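Local coordinates for protein putative acetyltransferase (Nocardia farcinica, PDB 3D9W) that probably transfers acetyl groups to the amino group of arylamine substrates, at residues A[32-37]-A[126-131]. Numbering follows the deposited sequence.
Sequences APTLAT and TADDDR
D128 OD2 is gripped by two donors, one from each side of the contact. The first is the backbone N-H of L35, in the first turn of helix 35-48, which meets the syn lone pair of OD2 along a nearly straight path (164°), with L35 N 2.6 Å from D128 OD2. The second is the hydroxyl of T126, whose OG1 lies 3.0 Å from D128 OD2 and comes from above the carboxylate plane. T126 can do this because its OG1 sits between its own backbone N and carbonyl carbon (chi1 83°), which leaves CG2 to rest against CA of L35 at 3.8 Å. One residue further on, A127 N sits almost on the extended C=O axis of P33, 2.9 Å from P33 O, though its N-H is somewhat bent off the line; A127 CB lies against P33 CG. An inverse gamma turn centred on P33 leads the chain into the helix, where T34, at the N-cap, turns its OG1 back to T37 N in a weak capping bond of 3.3 Å. Within the loop joining strands 117-125 and 132-135, D129 OD1 closes an Asx turn onto R131 N, and OD2 forms a salt bridge with R131 NH1, which in turn passes 3.8 Å from L35 CD2. F98 touches P33 and T126, and W133 touches L35 and T126. A carboxylate bonded to a first-turn amide faces the positive end of the helix dipole, which probably favours the ionised form of D128 and fastens the loop to the start of the helix.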
loop_
_atom_site.group_PDB
_atom_site.type_symbol
_atom_site.label_atom_id
_atom_site.label_comp_id
_atom_site.label_asym_id
_atom_site.label_seq_id
_atom_site.Cartn_x
_atom_site.Cartn_y
_atom_site.Cartn_z
ATOM N N ALA A 32 -14.606 13.215 -11.798
ATOM C CA ALA A 32 -13.696 14.189 -12.385
ATOM C C ALA A 32 -12.464 14.275 -11.495
ATOM O O ALA A 32 -12.496 13.845 -10.332
ATOM C CB ALA A 32 -14.371 15.554 -12.471
ATOM N N PRO A 33 -11.362 14.833 -12.029
ATOM C CA PRO A 33 -10.090 15.001 -11.318
ATOM C C PRO A 33 -10.065 16.135 -10.297
ATOM O O PRO A 33 -9.209 17.021 -10.368
ATOM C CB PRO A 33 -9.097 15.230 -12.450
ATOM C CG PRO A 33 -9.918 15.963 -13.454
ATOM C CD PRO A 33 -11.208 15.180 -13.453
ATOM N N THR A 34 -10.992 16.096 -9.346
ATOM C CA THR A 34 -11.081 17.114 -8.304
ATOM C C THR A 34 -10.507 16.582 -6.990
ATOM O O THR A 34 -10.519 15.367 -6.741
ATOM C CB THR A 34 -12.557 17.557 -8.078
ATOM O OG1 THR A 34 -13.340 16.451 -7.599
ATOM C CG2 THR A 34 -13.161 18.071 -9.394
ATOM N N LEU A 35 -9.986 17.486 -6.162
ATOM C CA LEU A 35 -9.414 17.091 -4.876
ATOM C C LEU A 35 -10.449 16.310 -4.073
ATOM O O LEU A 35 -10.090 15.432 -3.284
ATOM C CB LEU A 35 -8.956 18.320 -4.066
ATOM C CG LEU A 35 -8.432 18.062 -2.640
ATOM C CD1 LEU A 35 -7.218 17.147 -2.680
ATOM C CD2 LEU A 35 -8.070 19.371 -1.981
ATOM N N ALA A 36 -11.725 16.637 -4.275
ATOM C CA ALA A 36 -12.808 15.961 -3.567
ATOM C C ALA A 36 -12.831 14.486 -3.947
ATOM O O ALA A 36 -13.013 13.614 -3.094
ATOM C CB ALA A 36 -14.137 16.609 -3.892
ATOM N N THR A 37 -12.637 14.214 -5.231
ATOM C CA THR A 37 -12.612 12.848 -5.729
ATOM C C THR A 37 -11.373 12.112 -5.210
ATOM O O THR A 37 -11.466 10.983 -4.724
ATOM C CB THR A 37 -12.612 12.834 -7.270
ATOM O OG1 THR A 37 -13.947 13.061 -7.737
ATOM C CG2 THR A 37 -12.086 11.505 -7.809
ATOM N N THR A 126 -4.388 17.647 -8.919
ATOM C CA THR A 126 -5.786 17.766 -9.309
ATOM C C THR A 126 -5.994 18.893 -10.308
ATOM O O THR A 126 -5.044 19.562 -10.719
ATOM C CB THR A 126 -6.716 18.006 -8.087
ATOM O OG1 THR A 126 -6.734 19.402 -7.739
ATOM C CG2 THR A 126 -6.243 17.173 -6.900
ATOM N N ALA A 127 -7.252 19.103 -10.689
ATOM C CA ALA A 127 -7.604 20.130 -11.664
ATOM C C ALA A 127 -8.078 21.433 -11.015
ATOM O O ALA A 127 -8.429 22.391 -11.711
ATOM C CB ALA A 127 -8.682 19.591 -12.597
ATOM N N ASP A 128 -8.070 21.471 -9.686
ATOM C CA ASP A 128 -8.519 22.644 -8.951
ATOM C C ASP A 128 -7.393 23.646 -8.717
ATOM O O ASP A 128 -7.616 24.862 -8.720
ATOM C CB ASP A 128 -9.098 22.208 -7.609
ATOM C CG ASP A 128 -9.947 20.946 -7.724
ATOM O OD1 ASP A 128 -10.947 20.957 -8.481
ATOM O OD2 ASP A 128 -9.604 19.937 -7.058
ATOM N N ASP A 129 -6.183 23.143 -8.513
ATOM C CA ASP A 129 -5.055 24.024 -8.267
ATOM C C ASP A 129 -3.726 23.320 -8.490
ATOM O O ASP A 129 -3.686 22.192 -8.986
ATOM C CB ASP A 129 -5.132 24.559 -6.838
ATOM C CG ASP A 129 -5.050 23.454 -5.804
ATOM O OD1 ASP A 129 -4.002 22.761 -5.787
ATOM O OD2 ASP A 129 -6.023 23.278 -5.022
ATOM N N ASP A 130 -2.641 23.972 -8.090
ATOM C CA ASP A 130 -1.309 23.426 -8.300
ATOM C C ASP A 130 -0.729 22.643 -7.130
ATOM O O ASP A 130 0.449 22.289 -7.153
ATOM C CB ASP A 130 -0.346 24.559 -8.664
ATOM C CG ASP A 130 -1.041 25.726 -9.372
ATOM O OD1 ASP A 130 -0.512 26.172 -10.420
ATOM O OD2 ASP A 130 -2.101 26.209 -8.877
ATOM N N ARG A 131 -1.534 22.372 -6.110
ATOM C CA ARG A 131 -1.031 21.637 -4.956
ATOM C C ARG A 131 -0.675 20.226 -5.342
ATOM O O ARG A 131 -1.319 19.633 -6.188
ATOM C CB ARG A 131 -2.055 21.625 -3.836
ATOM C CG ARG A 131 -2.170 22.954 -3.143
ATOM C CD ARG A 131 -3.603 23.268 -2.878
ATOM N NE ARG A 131 -4.050 22.872 -1.555
ATOM C CZ ARG A 131 -5.321 22.620 -1.281
ATOM N NH1 ARG A 131 -6.222 22.716 -2.257
ATOM N NH2 ARG A 131 -5.703 22.312 -0.040
#